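303aa long hypothetical esterase (Sulfolobus tokodaii, PDB 3AIN) probably hydrolyses carboxylic esters, as a thermostable, dimeric carboxylesterase of the hormone-sensitive-lipase-like family with an alpha/beta hydrolase fold. Local coordinates at residues A[244-258]-A[272-286]. The protein carries 1 engineered substitution. Sequence-based numbering, arbitrary orientation.
Sequences PILADLNDLPPALII and YANKLLQSGVQVTSV
K275 reaches from helix 266-278 to the turn at 244-247, where its NZ donates to I245 O (3.0 Å) and to a water that also bonds weakly to L246 O. Its chain starts with CG anti to the backbone N (chi1 -172°) and runs extended until a bend at chi4 delivers the ammonium. A methionine here would probably leave I245 O without this donor and the turn less firmly tied to the helix. S279, small enough to lie against L249, gives its hydroxyl to K275 O (2.7 Å) and accepts from a second water, which takes the N-H of L249. A third water links D251 N to S279 O. Between these polar ties, branched L249 sets CD1 over one face of the Y272 ring, 4.1 Å from its centroid, while P244 O meets the ring edge in plane. The long branch of I257 carries CD1 from strand to helix, where small A273 admits it closely (3.7 Å to CB) and L276 adds apolar surface. Strands 255-260 and 283-288 run parallel, bonded A255 N to Q282 O, T284 N to A255 O, I257 N to T284 O and V286 N to I257 O (2.9 Å). In this beta-alpha-beta crossover, strand 192-196 flanks 255-260, helix 171-185 packs beside Y272, helix 303-321 covers L256, and V286 continues the sheet antiparallel into the second subunit.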
ATOM      1  N   PRO A 244       3.629 -20.169  12.592  1.00 11.42           N
ATOM      2  CA  PRO A 244       2.311 -19.761  13.064  1.00 11.71           C
ATOM      3  C   PRO A 244       1.202 -20.139  12.086  1.00 12.49           C
ATOM      4  O   PRO A 244       0.034 -20.161  12.471  1.00 12.38           O
ATOM      5  CB  PRO A 244       2.434 -18.229  13.230  1.00 11.90           C
ATOM      6  CG  PRO A 244       3.682 -17.856  12.429  1.00 11.30           C
ATOM      7  CD  PRO A 244       4.592 -19.049  12.631  1.00 11.32           C
ATOM      8  N   ILE A 245       1.549 -20.457  10.835  1.00 10.93           N
ATOM      9  CA  ILE A 245       0.508 -20.971   9.917  1.00 11.61           C
ATOM     10  C   ILE A 245      -0.240 -22.194  10.502  1.00 13.86           C
ATOM     11  O   ILE A 245      -1.391 -22.455  10.148  1.00 11.74           O
ATOM     12  CB  ILE A 245       1.090 -21.352   8.508  1.00  9.23           C
ATOM     13  CG1 ILE A 245      -0.051 -21.424   7.467  1.00 13.21           C
ATOM     14  CG2 ILE A 245       1.800 -22.688   8.580  1.00 11.04           C
ATOM     15  CD1 ILE A 245      -0.487 -20.066   6.946  1.00 13.04           C
ATOM     16  N   LEU A 246       0.426 -22.938  11.378  1.00 10.38           N
ATOM     17  CA  LEU A 246      -0.165 -24.149  11.994  1.00 12.67           C
ATOM     18  C   LEU A 246      -1.338 -23.824  12.929  1.00 15.96           C
ATOM     19  O   LEU A 246      -2.101 -24.717  13.307  1.00 15.82           O
ATOM     20  CB  LEU A 246       0.895 -24.908  12.800  1.00 14.17           C
ATOM     21  CG  LEU A 246       2.006 -25.506  11.927  1.00 17.64           C
ATOM     22  CD1 LEU A 246       3.098 -26.125  12.825  1.00 16.40           C
ATOM     23  CD2 LEU A 246       1.404 -26.571  10.971  1.00 17.76           C
ATOM     24  N   ALA A 247      -1.362 -22.607  13.459  1.00 13.84           N
ATOM     25  CA  ALA A 247      -2.278 -22.273  14.553  1.00 14.56           C
ATOM     26  C   ALA A 247      -3.688 -22.061  14.001  1.00 14.84           C
ATOM     27  O   ALA A 247      -3.860 -21.783  12.816  1.00 14.66           O
ATOM     28  CB  ALA A 247      -1.796 -20.985  15.269  1.00 14.94           C
ATOM     29  N   ASP A 248      -4.687 -22.138  14.885  1.00 17.38           N
ATOM     30  CA  ASP A 248      -6.040 -21.667  14.595  1.00 17.95           C
ATOM     31  C   ASP A 248      -6.076 -20.135  14.676  1.00 17.09           C
ATOM     32  O   ASP A 248      -5.701 -19.538  15.693  1.00 16.72           O
ATOM     33  CB  ASP A 248      -7.010 -22.318  15.608  1.00 20.45           C
ATOM     34  CG  ASP A 248      -8.423 -21.749  15.557  1.00 34.22           C
ATOM     35  OD1 ASP A 248      -8.645 -20.702  14.928  1.00 38.86           O
ATOM     36  OD2 ASP A 248      -9.271 -22.256  16.330  1.00 40.59           O
ATOM     37  N   LEU A 249      -6.375 -19.498  13.544  1.00 17.52           N
ATOM     38  CA  LEU A 249      -6.176 -18.062  13.416  1.00 14.67           C
ATOM     39  C   LEU A 249      -7.459 -17.269  13.626  1.00 16.64           C
ATOM     40  O   LEU A 249      -7.503 -16.074  13.362  1.00 15.40           O
ATOM     41  CB  LEU A 249      -5.549 -17.726  12.046  1.00 14.79           C
ATOM     42  CG  LEU A 249      -4.224 -18.446  11.711  1.00 13.35           C
ATOM     43  CD1 LEU A 249      -3.682 -17.915  10.366  1.00 14.76           C
ATOM     44  CD2 LEU A 249      -3.153 -18.272  12.792  1.00 14.86           C
ATOM     45  N   ASN A 250      -8.531 -17.944  14.056  1.00 17.48           N
ATOM     46  CA  ASN A 250      -9.753 -17.234  14.412  1.00 21.34           C
ATOM     47  C   ASN A 250      -9.496 -16.196  15.497  1.00 17.51           C
ATOM     48  O   ASN A 250      -8.656 -16.407  16.369  1.00 19.79           O
ATOM     49  CB  ASN A 250     -10.797 -18.230  14.923  1.00 23.74           C
ATOM     50  CG  ASN A 250     -11.329 -19.126  13.827  1.00 42.14           C
ATOM     51  OD1 ASN A 250     -12.267 -18.762  13.113  1.00 53.86           O
ATOM     52  ND2 ASN A 250     -10.778 -20.328  13.726  1.00 44.55           N
ATOM     53  N   ASP A 251     -10.199 -15.071  15.406  1.00 18.55           N
ATOM     54  CA  ASP A 251     -10.300 -14.093  16.491  1.00 21.81           C
ATOM     55  C   ASP A 251      -8.999 -13.340  16.725  1.00 22.86           C
ATOM     56  O   ASP A 251      -8.827 -12.700  17.753  1.00 22.27           O
ATOM     57  CB  ASP A 251     -10.790 -14.749  17.796  1.00 23.53           C
ATOM     58  CG  ASP A 251     -12.151 -15.426  17.634  1.00 28.19           C
ATOM     59  OD1 ASP A 251     -13.075 -14.773  17.126  1.00 30.79           O
ATOM     60  OD2 ASP A 251     -12.246 -16.643  17.872  1.00 36.21           O
ATOM     61  N   LEU A 252      -8.111 -13.358  15.735  1.00 17.78           N
ATOM     62  CA  LEU A 252      -6.881 -12.579  15.818  1.00 16.74           C
ATOM     63  C   LEU A 252      -7.143 -11.152  15.342  1.00 16.33           C
ATOM     64  O   LEU A 252      -8.152 -10.862  14.704  1.00 15.67           O
ATOM     65  CB  LEU A 252      -5.761 -13.246  14.967  1.00 13.88           C
ATOM     66  CG  LEU A 252      -5.224 -14.598  15.473  1.00 16.13           C
ATOM     67  CD1 LEU A 252      -4.151 -15.215  14.546  1.00 16.26           C
ATOM     68  CD2 LEU A 252      -4.673 -14.522  16.882  1.00 19.35           C
ATOM     69  N   PRO A 253      -6.246 -10.239  15.689  1.00 13.90           N
ATOM     70  CA  PRO A 253      -6.495  -8.841  15.322  1.00 14.35           C
ATOM     71  C   PRO A 253      -6.410  -8.682  13.809  1.00 14.92           C
ATOM     72  O   PRO A 253      -5.700  -9.449  13.144  1.00 16.96           O
ATOM     73  CB  PRO A 253      -5.338  -8.073  15.973  1.00 15.79           C
ATOM     74  CG  PRO A 253      -4.467  -9.107  16.641  1.00 18.04           C
ATOM     75  CD  PRO A 253      -5.107 -10.437  16.597  1.00 13.90           C
ATOM     76  N   PRO A 254      -7.020  -7.621  13.284  1.00 14.49           N
ATOM     77  CA  PRO A 254      -6.940  -7.377  11.852  1.00 11.70           C
ATOM     78  C   PRO A 254      -5.491  -7.047  11.461  1.00 10.36           C
ATOM     79  O   PRO A 254      -4.679  -6.664  12.323  1.00 12.09           O
ATOM     80  CB  PRO A 254      -7.817  -6.134  11.650  1.00 13.68           C
ATOM     81  CG  PRO A 254      -7.969  -5.518  13.005  1.00 16.56           C
ATOM     82  CD  PRO A 254      -7.904  -6.661  13.980  1.00 15.20           C
ATOM     83  N   ALA A 255      -5.141  -7.321  10.205  1.00 12.52           N
ATOM     84  CA  ALA A 255      -3.701  -7.336   9.822  1.00 12.34           C
ATOM     85  C   ALA A 255      -3.479  -6.539   8.555  1.00 13.01           C
ATOM     86  O   ALA A 255      -4.351  -6.504   7.671  1.00 12.86           O
ATOM     87  CB  ALA A 255      -3.199  -8.784   9.621  1.00 11.39           C
ATOM     88  N   LEU A 256      -2.282  -5.962   8.459  1.00 12.08           N
ATOM     89  CA  LEU A 256      -1.659  -5.542   7.189  1.00 10.58           C
ATOM     90  C   LEU A 256      -0.533  -6.527   6.965  1.00 11.84           C
ATOM     91  O   LEU A 256       0.323  -6.655   7.830  1.00 11.54           O
ATOM     92  CB  LEU A 256      -1.078  -4.132   7.312  1.00 12.50           C
ATOM     93  CG  LEU A 256      -0.247  -3.692   6.084  1.00 12.46           C
ATOM     94  CD1 LEU A 256      -1.168  -3.598   4.854  1.00 15.22           C
ATOM     95  CD2 LEU A 256       0.464  -2.326   6.326  1.00 11.81           C
ATOM     96  N   ILE A 257      -0.514  -7.177   5.802  1.00 12.18           N
ATOM     97  CA  ILE A 257       0.571  -8.100   5.481  1.00 10.13           C
ATOM     98  C   ILE A 257       1.223  -7.689   4.188  1.00 10.17           C
ATOM     99  O   ILE A 257       0.565  -7.572   3.175  1.00  9.89           O
ATOM    100  CB  ILE A 257       0.065  -9.546   5.386  1.00 12.36           C
ATOM    101  CG1 ILE A 257      -0.487  -9.942   6.762  1.00 12.92           C
ATOM    102  CG2 ILE A 257       1.208 -10.466   4.943  1.00 12.77           C
ATOM    103  CD1 ILE A 257      -1.078 -11.354   6.805  1.00 14.18           C
ATOM    104  N   ILE A 258       2.493  -7.310   4.285  1.00 10.02           N
ATOM    105  CA  ILE A 258       3.236  -6.821   3.123  1.00  8.99           C
ATOM    106  C   ILE A 258       4.169  -7.932   2.635  1.00 11.50           C
ATOM    107  O   ILE A 258       4.900  -8.526   3.415  1.00 10.46           O
ATOM    108  CB  ILE A 258       4.101  -5.629   3.569  1.00  8.43           C
ATOM    109  CG1 ILE A 258       3.222  -4.399   3.753  1.00  8.27           C
ATOM    110  CG2 ILE A 258       5.202  -5.308   2.558  1.00 13.55           C
ATOM    111  CD1 ILE A 258       3.913  -3.266   4.492  1.00 11.31           C
ATOM    112  N   TYR A 272      -0.520 -16.837   4.769  1.00  9.26           N
ATOM    113  CA  TYR A 272      -0.926 -16.441   6.105  1.00 10.40           C
ATOM    114  C   TYR A 272      -2.105 -15.457   6.031  1.00 12.53           C
ATOM    115  O   TYR A 272      -3.045 -15.548   6.822  1.00 11.60           O
ATOM    116  CB  TYR A 272       0.241 -15.828   6.889  1.00 10.21           C
ATOM    117  CG  TYR A 272       0.002 -15.835   8.403  1.00 10.27           C
ATOM    118  CD1 TYR A 272       0.170 -17.009   9.136  1.00 10.84           C
ATOM    119  CD2 TYR A 272      -0.335 -14.666   9.087  1.00 10.85           C
ATOM    120  CE1 TYR A 272      -0.065 -17.038  10.502  1.00  9.84           C
ATOM    121  CE2 TYR A 272      -0.469 -14.675  10.472  1.00 11.41           C
ATOM    122  CZ  TYR A 272      -0.336 -15.865  11.156  1.00 10.16           C
ATOM    123  OH  TYR A 272      -0.588 -15.904  12.518  1.00 11.61           O
ATOM    124  N   ALA A 273      -2.017 -14.478   5.132  1.00 10.66           N
ATOM    125  CA  ALA A 273      -3.148 -13.568   4.896  1.00 11.56           C
ATOM    126  C   ALA A 273      -4.400 -14.378   4.553  1.00 11.79           C
ATOM    127  O   ALA A 273      -5.495 -14.060   5.017  1.00 14.23           O
ATOM    128  CB  ALA A 273      -2.827 -12.563   3.754  1.00 11.02           C
ATOM    129  N   ASN A 274      -4.254 -15.320   3.636  1.00  9.53           N
ATOM    130  CA  ASN A 274      -5.401 -16.105   3.177  1.00 11.77           C
ATOM    131  C   ASN A 274      -6.043 -16.907   4.304  1.00 12.34           C
ATOM    132  O   ASN A 274      -7.275 -16.993   4.377  1.00 14.28           O
ATOM    133  CB  ASN A 274      -5.014 -16.997   2.001  1.00 11.27           C
ATOM    134  CG  ASN A 274      -4.692 -16.184   0.738  1.00 19.88           C
ATOM    135  OD1 ASN A 274      -3.925 -16.620  -0.134  1.00 25.97           O
ATOM    136  ND2 ASN A 274      -5.101 -14.935   0.752  1.00 20.79           N
ATOM    137  N   LYS A 275      -5.219 -17.547   5.123  1.00 11.79           N
ATOM    138  CA  LYS A 275      -5.735 -18.333   6.244  1.00 13.29           C
ATOM    139  C   LYS A 275      -6.385 -17.462   7.312  1.00 16.17           C
ATOM    140  O   LYS A 275      -7.495 -17.779   7.786  1.00 15.59           O
ATOM    141  CB  LYS A 275      -4.635 -19.221   6.829  1.00 14.98           C
ATOM    142  CG  LYS A 275      -5.099 -20.241   7.881  1.00 12.73           C
ATOM    143  CD  LYS A 275      -3.916 -21.155   8.231  1.00 17.51           C
ATOM    144  CE  LYS A 275      -4.345 -22.517   8.745  1.00 27.10           C
ATOM    145  NZ  LYS A 275      -4.367 -22.529  10.211  1.00 16.69           N
ATOM    146  N   LEU A 276      -5.836 -16.266   7.533  1.00 12.72           N
ATOM    147  CA  LEU A 276      -6.536 -15.273   8.346  1.00 10.84           C
ATOM    148  C   LEU A 276      -7.907 -14.920   7.786  1.00 15.47           C
ATOM    149  O   LEU A 276      -8.886 -14.874   8.530  1.00 16.42           O
ATOM    150  CB  LEU A 276      -5.703 -13.995   8.500  1.00 13.11           C
ATOM    151  CG  LEU A 276      -4.556 -14.057   9.496  1.00 14.42           C
ATOM    152  CD1 LEU A 276      -3.535 -12.908   9.199  1.00 12.48           C
ATOM    153  CD2 LEU A 276      -5.077 -13.951  10.949  1.00 13.01           C
ATOM    154  N   LEU A 277      -7.977 -14.638   6.490  1.00 13.44           N
ATOM    155  CA  LEU A 277      -9.238 -14.270   5.855  1.00 15.61           C
ATOM    156  C   LEU A 277     -10.258 -15.403   5.973  1.00 16.77           C
ATOM    157  O   LEU A 277     -11.436 -15.159   6.273  1.00 18.55           O
ATOM    158  CB  LEU A 277      -9.011 -13.923   4.377  1.00 13.49           C
ATOM    159  CG  LEU A 277      -8.365 -12.569   4.107  1.00 14.55           C
ATOM    160  CD1 LEU A 277      -8.047 -12.510   2.600  1.00 15.18           C
ATOM    161  CD2 LEU A 277      -9.309 -11.393   4.506  1.00 16.93           C
ATOM    162  N   GLN A 278      -9.792 -16.627   5.776  1.00 16.12           N
ATOM    163  CA  GLN A 278     -10.652 -17.814   5.832  1.00 20.61           C
ATOM    164  C   GLN A 278     -11.155 -17.999   7.256  1.00 23.75           C
ATOM    165  O   GLN A 278     -12.072 -18.802   7.495  1.00 23.14           O
ATOM    166  CB  GLN A 278      -9.885 -19.076   5.417  1.00 24.37           C
ATOM    167  CG  GLN A 278      -9.489 -19.162   3.945  1.00 28.15           C
ATOM    168  CD  GLN A 278      -8.659 -20.421   3.642  1.00 33.06           C
ATOM    169  OE1 GLN A 278      -7.814 -20.858   4.450  1.00 33.66           O
ATOM    170  NE2 GLN A 278      -8.858 -20.971   2.458  1.00 30.45           N
ATOM    171  N   SER A 279     -10.395 -17.461   8.206  1.00 16.67           N
ATOM    172  CA  SER A 279     -10.717 -17.588   9.637  1.00 18.88           C
ATOM    173  C   SER A 279     -11.524 -16.387  10.146  1.00 16.52           C
ATOM    174  O   SER A 279     -11.638 -16.175  11.367  1.00 21.70           O
ATOM    175  CB  SER A 279      -9.419 -17.736  10.450  1.00 18.29           C
ATOM    176  OG  SER A 279      -8.636 -18.826   9.982  1.00 18.30           O
ATOM    177  N   GLY A 280     -11.973 -15.541   9.224  1.00 15.71           N
ATOM    178  CA  GLY A 280     -12.855 -14.427   9.539  1.00 19.06           C
ATOM    179  C   GLY A 280     -12.162 -13.202  10.099  1.00 19.63           C
ATOM    180  O   GLY A 280     -12.814 -12.289  10.595  1.00 19.53           O
ATOM    181  N   VAL A 281     -10.859 -13.078   9.849  1.00 15.65           N
ATOM    182  CA  VAL A 281     -10.122 -11.900  10.294  1.00 16.49           C
ATOM    183  C   VAL A 281      -9.920 -10.954   9.110  1.00 16.76           C
ATOM    184  O   VAL A 281      -9.710 -11.425   7.992  1.00 18.74           O
ATOM    185  CB  VAL A 281      -8.726 -12.291  10.843  1.00 14.98           C
ATOM    186  CG1 VAL A 281      -7.857 -11.030  11.117  1.00 14.80           C
ATOM    187  CG2 VAL A 281      -8.847 -13.176  12.105  1.00 17.25           C
ATOM    188  N   GLN A 282     -10.082  -9.670   9.319  1.00 14.75           N
ATOM    189  CA  GLN A 282      -9.881  -8.696   8.262  1.00 17.93           C
ATOM    190  C   GLN A 282      -8.378  -8.489   7.985  1.00 17.58           C
ATOM    191  O   GLN A 282      -7.644  -8.213   8.865  1.00 18.71           O
ATOM    192  CB  GLN A 282     -10.539  -7.360   8.594  1.00 19.07           C
ATOM    193  CG  GLN A 282     -10.660  -6.381   7.406  1.00 27.24           C
ATOM    194  CD  GLN A 282     -11.375  -6.977   6.202  1.00 42.40           C
ATOM    195  OE1 GLN A 282     -12.523  -7.368   6.283  1.00 43.46           O
ATOM    196  NE2 GLN A 282     -10.660  -7.129   5.100  1.00 42.63           N
ATOM    197  N   VAL A 283      -7.979  -8.624   6.728  1.00 14.11           N
ATOM    198  CA  VAL A 283      -6.582  -8.526   6.338  1.00 13.66           C
ATOM    199  C   VAL A 283      -6.464  -7.752   5.027  1.00 13.33           C
ATOM    200  O   VAL A 283      -7.131  -8.062   4.122  1.00 13.99           O
ATOM    201  CB  VAL A 283      -5.996  -9.889   6.050  1.00 20.00           C
ATOM    202  CG1 VAL A 283      -4.528  -9.747   5.779  1.00 20.00           C
ATOM    203  CG2 VAL A 283      -6.208 -10.774   7.174  1.00 20.00           C
ATOM    204  N   THR A 284      -5.581  -6.768   4.988  1.00 10.00           N
ATOM    205  CA  THR A 284      -5.166  -6.121   3.760  1.00  9.20           C
ATOM    206  C   THR A 284      -3.821  -6.722   3.410  1.00 12.03           C
ATOM    207  O   THR A 284      -2.936  -6.545   4.128  1.00 11.93           O
ATOM    208  CB  THR A 284      -5.087  -4.613   3.908  1.00 12.86           C
ATOM    209  OG1 THR A 284      -6.401  -4.113   4.134  1.00 14.06           O
ATOM    210  CG2 THR A 284      -4.529  -3.978   2.646  1.00 11.41           C
ATOM    211  N   SER A 285      -3.781  -7.456   2.310  1.00 10.65           N
ATOM    212  CA  SER A 285      -2.562  -8.186   1.901  1.00  9.57           C
ATOM    213  C   SER A 285      -2.054  -7.512   0.627  1.00  9.09           C
ATOM    214  O   SER A 285      -2.817  -7.335  -0.331  1.00 11.01           O
ATOM    215  CB  SER A 285      -2.946  -9.643   1.580  1.00 11.92           C
ATOM    216  OG  SER A 285      -1.828 -10.381   1.047  1.00 11.27           O
ATOM    217  N   VAL A 286      -0.867  -6.915   0.700  1.00 10.32           N
ATOM    218  CA  VAL A 286      -0.399  -6.107  -0.433  1.00  8.17           C
ATOM    219  C   VAL A 286       0.973  -6.651  -0.823  1.00 10.31           C
ATOM    220  O   VAL A 286       1.863  -6.756   0.026  1.00  9.51           O
ATOM    221  CB  VAL A 286      -0.295  -4.612  -0.047  1.00 14.25           C
ATOM    222  CG1 VAL A 286       0.377  -3.815  -1.151  1.00 20.66           C
ATOM    223  CG2 VAL A 286      -1.689  -4.035   0.170  1.00 12.41           C
TER
HETATM  224  O   HOH W   1      -5.118 -24.698  11.911  1.00 38.87           O
HETATM  225  O   HOH W   2      -7.205 -20.960  11.198  1.00 24.93           O
HETATM  226  O   HOH W   3     -12.210 -14.452  13.408  1.00 20.87           O
HETATM  227  O   HOH W   4       0.887  -9.731   1.199  1.00 19.83           O